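PDB 5LVA: NAD(P)H-FMN oxidoreductase from Bacillus subtilis, which binds flavin mononucleotide and probably acts as a flavin-dependent reductase, transferring electrons from NAD(P)H. Local coordinates for residues L4-H9 against D58-Q63; G98-V103 against T141-Y146. All blocks are in the same frame, centred on the assembly; numbering follows the deposited sequence.

Contact 1 (L4-H9 against D58-Q63); sequences LVLAFH and DRIVFQ. With FMN (flavin mononucleotide), chain C.
L4 to A7 pair residue for residue with I60 to Q63 as neighbouring parallel strands, their axes 4.7 Å apart and 19° from each other in direction. L4 and L6 each use both their N-H and their C=O: L4 binds R59 O and V61 N, and L6 binds V61 O and Q63 N. A fifth bond, from F8 N to Q63 O at 2.7 Å, carries the pairing past the end of strand 3-7.

One face of the pair is apolar. A single methyl of L6, CD1, lies 3.8 Å from I60 CG2 and 4.0 Å from F62 CE2, so it spans two consecutive side chains of that face. With CG anti to the carbonyl carbon (chi1 -50°), chi2 near 176° sets CD1 anti to CA. The F8 and F62 side chains lie side by side, pointing the same way, with F8 CE1 at the edge of the F62 ring, 4.1 Å from CD2.

The opposite face carries V5, A7, V61 and Q63. Q63 extends from a CG anti to its backbone N and brings OE1 to 3.6 Å from V5 CG1. Its buried amide is fixed at both ends, OE1 by Y166 OH and NE2 by N18 OD1; since N18 ND2 binds FMN, Q63 is a second-shell residue of the flavin site. H9 NE2 donates to phosphate oxygen O1P, a bond modelled too short for its length to be trusted, while H9 ND1 is tied to N11 N. Like other parallel alpha/beta sheets, the flavodoxin-like fold binds its cofactor at the strands' C-terminal ends.

Strand 31-35 bonds to the outer side of V5 and A7. Helix 73-82 covers the apolar face, with W78 edge-to-face on F62 and L74 and L75 against F8.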
ATOM      1  N   LEU A   4      -9.352   0.793  -4.347  1.00 22.98           N
ATOM      2  CA  LEU A   4      -9.051   1.814  -3.359  1.00 18.46           C
ATOM      3  C   LEU A   4      -7.543   1.869  -3.104  1.00 22.54           C
ATOM      4  O   LEU A   4      -6.958   0.889  -2.670  1.00 24.95           O
ATOM      5  CB  LEU A   4      -9.816   1.528  -2.070  1.00 18.93           C
ATOM      6  CG  LEU A   4      -9.686   2.488  -0.894  1.00 20.24           C
ATOM      7  CD1 LEU A   4     -10.259   3.858  -1.220  1.00 19.04           C
ATOM      8  CD2 LEU A   4     -10.376   1.907   0.307  1.00 16.62           C
ATOM      9  N   VAL A   5      -6.907   2.994  -3.412  1.00 21.79           N
ATOM     10  CA  VAL A   5      -5.479   3.145  -3.167  1.00 17.70           C
ATOM     11  C   VAL A   5      -5.266   4.054  -1.985  1.00 21.00           C
ATOM     12  O   VAL A   5      -5.470   5.263  -2.075  1.00 24.36           O
ATOM     13  CB  VAL A   5      -4.703   3.737  -4.374  1.00 21.82           C
ATOM     14  CG1 VAL A   5      -3.222   3.835  -4.055  1.00 14.88           C
ATOM     15  CG2 VAL A   5      -4.912   2.919  -5.634  1.00 19.50           C
ATOM     16  N   LEU A   6      -4.848   3.473  -0.871  1.00 19.14           N
ATOM     17  CA  LEU A   6      -4.548   4.253   0.309  1.00 17.05           C
ATOM     18  C   LEU A   6      -3.069   4.602   0.346  1.00 19.77           C
ATOM     19  O   LEU A   6      -2.247   3.748   0.622  1.00 19.90           O
ATOM     20  CB  LEU A   6      -4.961   3.484   1.556  1.00 18.78           C
ATOM     21  CG  LEU A   6      -6.386   2.929   1.492  1.00 15.80           C
ATOM     22  CD1 LEU A   6      -6.706   2.094   2.709  1.00 14.10           C
ATOM     23  CD2 LEU A   6      -7.352   4.069   1.385  1.00 18.05           C
ATOM     24  N   ALA A   7      -2.730   5.858   0.060  1.00 20.37           N
ATOM     25  CA  ALA A   7      -1.328   6.265   0.023  1.00 16.25           C
ATOM     26  C   ALA A   7      -0.899   6.839   1.354  1.00 18.61           C
ATOM     27  O   ALA A   7      -1.567   7.699   1.904  1.00 19.35           O
ATOM     28  CB  ALA A   7      -1.088   7.254  -1.082  1.00 13.98           C
ATOM     29  N   PHE A   8       0.219   6.340   1.874  1.00 17.62           N
ATOM     30  CA  PHE A   8       0.729   6.792   3.157  1.00 16.50           C
ATOM     31  C   PHE A   8       2.136   7.366   3.030  1.00 19.89           C
ATOM     32  O   PHE A   8       3.128   6.650   3.131  1.00 23.61           O
ATOM     33  CB  PHE A   8       0.736   5.656   4.181  1.00 14.28           C
ATOM     34  CG  PHE A   8      -0.632   5.153   4.569  1.00 15.56           C
ATOM     35  CD1 PHE A   8      -1.286   4.211   3.795  1.00 14.47           C
ATOM     36  CD2 PHE A   8      -1.232   5.581   5.738  1.00 15.24           C
ATOM     37  CE1 PHE A   8      -2.522   3.725   4.158  1.00 14.77           C
ATOM     38  CE2 PHE A   8      -2.474   5.097   6.105  1.00 20.29           C
ATOM     39  CZ  PHE A   8      -3.122   4.170   5.311  1.00 16.49           C
ATOM     40  N   HIS A   9       2.204   8.666   2.818  1.00 15.66           N
ATOM     41  CA  HIS A   9       3.451   9.374   2.727  1.00 16.47           C
ATOM     42  C   HIS A   9       3.306  10.682   3.495  1.00 20.77           C
ATOM     43  O   HIS A   9       2.357  11.417   3.291  1.00 21.27           O
ATOM     44  CB  HIS A   9       3.815   9.625   1.275  1.00 19.12           C
ATOM     45  CG  HIS A   9       5.210  10.115   1.086  1.00 20.16           C
ATOM     46  ND1 HIS A   9       5.691  11.249   1.706  1.00 23.06           N
ATOM     47  CD2 HIS A   9       6.230   9.631   0.348  1.00 18.53           C
ATOM     48  CE1 HIS A   9       6.947  11.437   1.358  1.00 20.18           C
ATOM     49  NE2 HIS A   9       7.301  10.469   0.534  1.00 22.26           N
ATOM     50  N   ASP A  58     -13.361  -3.247  -4.340  1.00 27.07           N
ATOM     51  CA  ASP A  58     -13.105  -4.677  -4.484  1.00 23.23           C
ATOM     52  C   ASP A  58     -11.673  -5.030  -4.119  1.00 24.67           C
ATOM     53  O   ASP A  58     -11.383  -6.150  -3.723  1.00 26.14           O
ATOM     54  CB  ASP A  58     -13.402  -5.138  -5.919  1.00 26.94           C
ATOM     55  CG  ASP A  58     -14.797  -4.744  -6.393  1.00 32.74           C
ATOM     56  OD1 ASP A  58     -15.784  -5.111  -5.732  1.00 33.79           O
ATOM     57  OD2 ASP A  58     -14.906  -4.064  -7.434  1.00 38.73           O
ATOM     58  N   ARG A  59     -10.777  -4.064  -4.264  1.00 22.83           N
ATOM     59  CA  ARG A  59      -9.367  -4.260  -4.000  1.00 18.94           C
ATOM     60  C   ARG A  59      -8.821  -3.082  -3.212  1.00 20.92           C
ATOM     61  O   ARG A  59      -9.110  -1.945  -3.529  1.00 22.92           O
ATOM     62  CB  ARG A  59      -8.594  -4.421  -5.304  1.00 18.89           C
ATOM     63  CG  ARG A  59      -7.105  -4.627  -5.102  1.00 21.45           C
ATOM     64  CD  ARG A  59      -6.352  -4.604  -6.405  1.00 21.00           C
ATOM     65  NE  ARG A  59      -6.643  -5.777  -7.210  1.00 25.24           N
ATOM     66  CZ  ARG A  59      -5.994  -6.103  -8.319  1.00 29.65           C
ATOM     67  NH1 ARG A  59      -5.011  -5.336  -8.764  1.00 27.39           N
ATOM     68  NH2 ARG A  59      -6.332  -7.200  -8.987  1.00 29.15           N
ATOM     69  N   ILE A  60      -8.026  -3.357  -2.186  1.00 23.57           N
ATOM     70  CA  ILE A  60      -7.414  -2.304  -1.389  1.00 18.96           C
ATOM     71  C   ILE A  60      -5.895  -2.326  -1.511  1.00 22.31           C
ATOM     72  O   ILE A  60      -5.256  -3.345  -1.272  1.00 17.06           O
ATOM     73  CB  ILE A  60      -7.804  -2.432   0.070  1.00 19.39           C
ATOM     74  CG1 ILE A  60      -9.310  -2.625   0.161  1.00 17.87           C
ATOM     75  CG2 ILE A  60      -7.367  -1.199   0.836  1.00 16.76           C
ATOM     76  CD1 ILE A  60      -9.805  -2.744   1.532  1.00 22.40           C
ATOM     77  N   VAL A  61      -5.333  -1.187  -1.901  1.00 23.41           N
ATOM     78  CA  VAL A  61      -3.905  -1.060  -2.148  1.00 17.01           C
ATOM     79  C   VAL A  61      -3.265  -0.134  -1.142  1.00 14.85           C
ATOM     80  O   VAL A  61      -3.621   1.027  -1.060  1.00 21.09           O
ATOM     81  CB  VAL A  61      -3.632  -0.528  -3.558  1.00 19.86           C
ATOM     82  CG1 VAL A  61      -2.162  -0.303  -3.764  1.00 16.25           C
ATOM     83  CG2 VAL A  61      -4.178  -1.487  -4.598  1.00 20.35           C
ATOM     84  N   PHE A  62      -2.323  -0.648  -0.370  1.00 17.31           N
ATOM     85  CA  PHE A  62      -1.587   0.179   0.572  1.00 17.49           C
ATOM     86  C   PHE A  62      -0.292   0.645  -0.074  1.00 17.73           C
ATOM     87  O   PHE A  62       0.590  -0.161  -0.356  1.00 18.48           O
ATOM     88  CB  PHE A  62      -1.311  -0.587   1.864  1.00 16.44           C
ATOM     89  CG  PHE A  62      -2.554  -1.047   2.571  1.00 15.80           C
ATOM     90  CD1 PHE A  62      -3.162  -2.247   2.232  1.00 16.64           C
ATOM     91  CD2 PHE A  62      -3.123  -0.277   3.566  1.00 16.11           C
ATOM     92  CE1 PHE A  62      -4.312  -2.668   2.881  1.00 13.16           C
ATOM     93  CE2 PHE A  62      -4.274  -0.684   4.213  1.00 16.45           C
ATOM     94  CZ  PHE A  62      -4.864  -1.887   3.876  1.00 12.58           C
ATOM     95  N   GLN A  63      -0.199   1.946  -0.340  1.00 18.87           N
ATOM     96  CA  GLN A  63       0.962   2.518  -1.002  1.00 15.47           C
ATOM     97  C   GLN A  63       1.767   3.349  -0.028  1.00 17.55           C
ATOM     98  O   GLN A  63       1.235   4.250   0.599  1.00 18.38           O
ATOM     99  CB  GLN A  63       0.542   3.365  -2.196  1.00 17.28           C
ATOM    100  CG  GLN A  63       1.704   3.906  -2.999  1.00 20.75           C
ATOM    101  CD  GLN A  63       1.285   4.821  -4.136  1.00 21.14           C
ATOM    102  OE1 GLN A  63       0.191   4.716  -4.676  1.00 27.94           O
ATOM    103  NE2 GLN A  63       2.174   5.717  -4.513  1.00 24.37           N
TER
HETATM  104  N1  FMN C 201      14.877   2.352   2.005  1.00 19.19           N
HETATM  105  C2  FMN C 201      15.085   0.988   2.082  1.00 21.14           C
HETATM  106  O2  FMN C 201      15.405   0.352   1.083  1.00 24.27           O
HETATM  107  N3  FMN C 201      14.926   0.320   3.270  1.00 17.85           N
HETATM  108  C4  FMN C 201      14.571   0.996   4.402  1.00 18.25           C
HETATM  109  O4  FMN C 201      14.436   0.357   5.439  1.00 17.01           O
HETATM  110  C4A FMN C 201      14.365   2.378   4.338  1.00 17.78           C
HETATM  111  N5  FMN C 201      14.005   3.082   5.458  1.00 18.71           N
HETATM  112  C5A FMN C 201      13.798   4.440   5.404  1.00 17.15           C
HETATM  113  C6  FMN C 201      13.432   5.119   6.556  1.00 16.24           C
HETATM  114  C7  FMN C 201      13.201   6.477   6.540  1.00 18.12           C
HETATM  115  C7M FMN C 201      12.803   7.179   7.810  1.00 14.08           C
HETATM  116  C8  FMN C 201      13.351   7.169   5.336  1.00 20.19           C
HETATM  117  C8M FMN C 201      13.109   8.647   5.265  1.00 12.95           C
HETATM  118  C9  FMN C 201      13.722   6.486   4.184  1.00 16.31           C
HETATM  119  C9A FMN C 201      13.937   5.119   4.206  1.00 20.16           C
HETATM  120  N10 FMN C 201      14.311   4.423   3.063  1.00 20.82           N
HETATM  121  C10 FMN C 201      14.518   3.054   3.134  1.00 19.23           C
HETATM  122  C1' FMN C 201      14.430   5.131   1.743  1.00 18.52           C
HETATM  123  C2' FMN C 201      12.972   5.166   1.220  1.00 21.32           C
HETATM  124  O2' FMN C 201      12.440   3.853   1.076  1.00 20.61           O
HETATM  125  C3' FMN C 201      12.716   6.026  -0.030  1.00 21.70           C
HETATM  126  O3' FMN C 201      12.991   7.345   0.370  1.00 23.26           O
HETATM  127  C4' FMN C 201      11.257   5.891  -0.507  1.00 18.38           C
HETATM  128  O4' FMN C 201      10.993   4.542  -0.739  1.00 25.02           O
HETATM  129  C5' FMN C 201      10.806   6.572  -1.793  1.00 22.15           C
HETATM  130  O5' FMN C 201      10.634   7.945  -1.568  1.00 26.92           O
HETATM  131  P   FMN C 201       9.442   8.904  -2.072  1.00 23.20           P
HETATM  132  O1P FMN C 201       9.166   9.714  -0.859  1.00 20.77           O
HETATM  133  O2P FMN C 201       9.945   9.712  -3.219  1.00 25.37           O
HETATM  134  O3P FMN C 201       8.158   8.266  -2.467  1.00 24.37           O

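Contact 2 (G98-V103 against T141-Y146); sequences GKEFMV and TYLPPY
T141 N donates to K99 O, F101 N to T141 O at 2.9 Å and L143 N to F101 O at 3.0 Å, the regular pattern of parallel strands. Beyond L143 the strands part: a water bridges V103 N and L143 O. P145, where the next N-H would be due, has none, and direct pairing resumes with Y146 N on V103 O at 2.8 Å.

The E100 carboxylate forms a salt bridge through OE1 with R59 NE, while its chain crosses L143 at a slant, with CB 3.7 Å from L143 CD1 and OE2 near CD2. An alanine here would keep the CB contact but would probably leave R59 NE without its charged mate and open a gap beside the L143 methyls.

On the other face the F101 and Y142 rings meet with planes 42° apart, F101 CD1 lying 3.6 Å from CD1 at the Y142 edge. V103 CG2 approaches Y142 OH at 4.0 Å. M102 bends at its last torsion (chi3 -72°), bringing CE alongside the prolines, 4.1 Å from Y146 CB.

Strand 141-148, broken here, is outermost in the parallel sheet of the flavodoxin-like fold. Helix 129-138 packs S135 on both rings, helix 156-171 meets M102 through H169 and Y146 through Q165, and strand 59-65 takes the backbone bonds of E100 and M102 on the inner side.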
ATOM      1  N   GLY A  98     -12.909 -11.789   1.189  1.00 29.45           N
ATOM      2  CA  GLY A  98     -13.096 -11.942  -0.239  1.00 24.66           C
ATOM      3  C   GLY A  98     -12.429 -10.865  -1.080  1.00 27.07           C
ATOM      4  O   GLY A  98     -12.117 -11.095  -2.243  1.00 23.91           O
ATOM      5  N   LYS A  99     -12.214  -9.691  -0.491  1.00 25.70           N
ATOM      6  CA  LYS A  99     -11.596  -8.573  -1.202  1.00 26.99           C
ATOM      7  C   LYS A  99     -10.115  -8.826  -1.417  1.00 23.29           C
ATOM      8  O   LYS A  99      -9.516  -9.613  -0.706  1.00 26.34           O
ATOM      9  CB  LYS A  99     -11.802  -7.258  -0.435  1.00 24.40           C
ATOM     10  CG  LYS A  99     -13.258  -6.843  -0.291  1.00 24.53           C
ATOM     11  CD  LYS A  99     -13.411  -5.553   0.507  1.00 23.78           C
ATOM     12  CE  LYS A  99     -14.866  -5.163   0.670  1.00 24.46           C
ATOM     13  NZ  LYS A  99     -15.481  -4.696  -0.605  1.00 29.04           N
ATOM     14  N   GLU A 100      -9.528  -8.151  -2.398  1.00 21.27           N
ATOM     15  CA  GLU A 100      -8.101  -8.263  -2.658  1.00 20.28           C
ATOM     16  C   GLU A 100      -7.309  -7.250  -1.844  1.00 22.22           C
ATOM     17  O   GLU A 100      -7.801  -6.169  -1.527  1.00 24.89           O
ATOM     18  CB  GLU A 100      -7.813  -8.095  -4.150  1.00 23.22           C
ATOM     19  CG  GLU A 100      -8.257  -9.273  -4.990  1.00 19.68           C
ATOM     20  CD  GLU A 100      -8.191  -9.012  -6.490  1.00 27.67           C
ATOM     21  OE1 GLU A 100      -8.536  -7.894  -6.930  1.00 21.43           O
ATOM     22  OE2 GLU A 100      -7.816  -9.939  -7.236  1.00 31.74           O
ATOM     23  N   PHE A 101      -6.075  -7.619  -1.523  1.00 19.66           N
ATOM     24  CA  PHE A 101      -5.212  -6.873  -0.627  1.00 18.25           C
ATOM     25  C   PHE A 101      -3.848  -6.827  -1.283  1.00 20.35           C
ATOM     26  O   PHE A 101      -3.260  -7.858  -1.530  1.00 20.36           O
ATOM     27  CB  PHE A 101      -5.171  -7.576   0.734  1.00 20.65           C
ATOM     28  CG  PHE A 101      -4.307  -6.915   1.789  1.00 21.33           C
ATOM     29  CD1 PHE A 101      -2.942  -6.747   1.615  1.00 19.89           C
ATOM     30  CD2 PHE A 101      -4.856  -6.579   3.023  1.00 18.40           C
ATOM     31  CE1 PHE A 101      -2.172  -6.180   2.608  1.00 18.47           C
ATOM     32  CE2 PHE A 101      -4.081  -6.024   4.029  1.00 13.02           C
ATOM     33  CZ  PHE A 101      -2.748  -5.819   3.817  1.00 15.27           C
ATOM     34  N   MET A 102      -3.332  -5.648  -1.585  1.00 20.21           N
ATOM     35  CA  MET A 102      -1.981  -5.608  -2.099  1.00 19.15           C
ATOM     36  C   MET A 102      -1.184  -4.419  -1.559  1.00 20.39           C
ATOM     37  O   MET A 102      -1.736  -3.443  -1.068  1.00 18.83           O
ATOM     38  CB  MET A 102      -1.991  -5.630  -3.628  1.00 14.43           C
ATOM     39  CG  MET A 102      -2.018  -4.316  -4.345  1.00 28.59           C
ATOM     40  SD  MET A 102      -1.377  -4.494  -6.036  1.00 26.69           S
ATOM     41  CE  MET A 102       0.327  -4.703  -5.620  1.00 30.93           C
ATOM     42  N   VAL A 103       0.130  -4.559  -1.611  1.00 22.00           N
ATOM     43  CA  VAL A 103       1.044  -3.551  -1.118  1.00 19.09           C
ATOM     44  C   VAL A 103       1.815  -2.981  -2.287  1.00 16.46           C
ATOM     45  O   VAL A 103       2.268  -3.719  -3.133  1.00 18.28           O
ATOM     46  CB  VAL A 103       2.030  -4.143  -0.063  1.00 17.01           C
ATOM     47  CG1 VAL A 103       3.152  -3.153   0.264  1.00 15.88           C
ATOM     48  CG2 VAL A 103       1.285  -4.531   1.182  1.00 13.83           C
ATOM     49  N   THR A 141      -7.594 -11.631   0.025  1.00 21.35           N
ATOM     50  CA  THR A 141      -6.665 -12.390  -0.794  1.00 19.94           C
ATOM     51  C   THR A 141      -5.396 -11.578  -1.018  1.00 22.72           C
ATOM     52  O   THR A 141      -5.459 -10.476  -1.564  1.00 20.11           O
ATOM     53  CB  THR A 141      -7.290 -12.746  -2.141  1.00 26.11           C
ATOM     54  OG1 THR A 141      -8.458 -13.544  -1.929  1.00 25.86           O
ATOM     55  CG2 THR A 141      -6.299 -13.498  -3.023  1.00 19.03           C
ATOM     56  N   TYR A 142      -4.252 -12.120  -0.599  1.00 20.68           N
ATOM     57  CA  TYR A 142      -2.997 -11.385  -0.676  1.00 19.91           C
ATOM     58  C   TYR A 142      -2.362 -11.504  -2.054  1.00 21.08           C
ATOM     59  O   TYR A 142      -1.944 -12.571  -2.456  1.00 25.64           O
ATOM     60  CB  TYR A 142      -2.011 -11.858   0.396  1.00 19.45           C
ATOM     61  CG  TYR A 142      -0.815 -10.951   0.511  1.00 20.54           C
ATOM     62  CD1 TYR A 142      -0.923  -9.717   1.133  1.00 20.25           C
ATOM     63  CD2 TYR A 142       0.415 -11.302  -0.036  1.00 20.80           C
ATOM     64  CE1 TYR A 142       0.154  -8.862   1.227  1.00 17.83           C
ATOM     65  CE2 TYR A 142       1.500 -10.459   0.056  1.00 18.22           C
ATOM     66  CZ  TYR A 142       1.356  -9.227   0.688  1.00 21.41           C
ATOM     67  OH  TYR A 142       2.407  -8.351   0.802  1.00 21.12           O
ATOM     68  N   LEU A 143      -2.298 -10.384  -2.763  1.00 21.08           N
ATOM     69  CA  LEU A 143      -1.741 -10.307  -4.111  1.00 23.84           C
ATOM     70  C   LEU A 143      -0.253  -9.990  -4.057  1.00 22.89           C
ATOM     71  O   LEU A 143       0.216  -9.445  -3.071  1.00 26.22           O
ATOM     72  CB  LEU A 143      -2.478  -9.235  -4.915  1.00 21.87           C
ATOM     73  CG  LEU A 143      -3.987  -9.360  -5.060  1.00 24.05           C
ATOM     74  CD1 LEU A 143      -4.524  -8.156  -5.797  1.00 21.56           C
ATOM     75  CD2 LEU A 143      -4.344 -10.614  -5.798  1.00 19.04           C
ATOM     76  N   PRO A 144       0.496 -10.323  -5.118  1.00 23.24           N
ATOM     77  CA  PRO A 144       1.920  -9.991  -5.123  1.00 21.31           C
ATOM     78  C   PRO A 144       2.117  -8.490  -5.019  1.00 23.42           C
ATOM     79  O   PRO A 144       1.374  -7.751  -5.653  1.00 24.62           O
ATOM     80  CB  PRO A 144       2.397 -10.492  -6.483  1.00 21.34           C
ATOM     81  CG  PRO A 144       1.328 -11.348  -6.988  1.00 23.03           C
ATOM     82  CD  PRO A 144       0.068 -10.878  -6.406  1.00 19.09           C
ATOM     83  N   PRO A 145       3.103  -8.040  -4.241  1.00 20.97           N
ATOM     84  CA  PRO A 145       3.236  -6.592  -4.082  1.00 20.23           C
ATOM     85  C   PRO A 145       3.748  -5.903  -5.342  1.00 22.72           C
ATOM     86  O   PRO A 145       4.254  -6.550  -6.265  1.00 24.84           O
ATOM     87  CB  PRO A 145       4.251  -6.467  -2.945  1.00 16.65           C
ATOM     88  CG  PRO A 145       5.075  -7.650  -3.075  1.00 17.58           C
ATOM     89  CD  PRO A 145       4.190  -8.761  -3.570  1.00 19.86           C
ATOM     90  N   TYR A 146       3.607  -4.588  -5.385  1.00 20.11           N
ATOM     91  CA  TYR A 146       4.403  -3.826  -6.321  1.00 20.10           C
ATOM     92  C   TYR A 146       5.566  -3.220  -5.572  1.00 17.81           C
ATOM     93  O   TYR A 146       5.388  -2.542  -4.582  1.00 22.12           O
ATOM     94  CB  TYR A 146       3.614  -2.728  -7.029  1.00 18.90           C
ATOM     95  CG  TYR A 146       4.511  -2.034  -8.025  1.00 20.66           C
ATOM     96  CD1 TYR A 146       4.896  -2.673  -9.196  1.00 17.04           C
ATOM     97  CD2 TYR A 146       5.044  -0.785  -7.760  1.00 20.77           C
ATOM     98  CE1 TYR A 146       5.741  -2.070 -10.087  1.00 17.61           C
ATOM     99  CE2 TYR A 146       5.891  -0.179  -8.650  1.00 19.54           C
ATOM    100  CZ  TYR A 146       6.233  -0.823  -9.809  1.00 20.38           C
ATOM    101  OH  TYR A 146       7.081  -0.224 -10.689  1.00 23.06           O
TER
HETATM  102  O   HOH W   1       0.658  -7.325  -1.832  1.00 22.27           O

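How the contacts relate
Both contacts are parallel pairings in one five-stranded sheet, and strands 59-65 and 100-106, neighbours in it, join them: I60 N probably bonds to E100 O, and the rings of F62 and F101 meet. They differ in place. Contact 1 is buried close to the centre of the molecule, with unbroken register and mainly aliphatic and aromatic side chains; its polar side chains stand at the two ends, R59 at the start and Q63 and H9 toward the flavin. Contact 2, partly buried, involves an edge strand; there a water and a proline interrupt the pairing, and the side chains include a carboxylate and a tyrosine hydroxyl. Along the chain the central pair closes before the outer one opens.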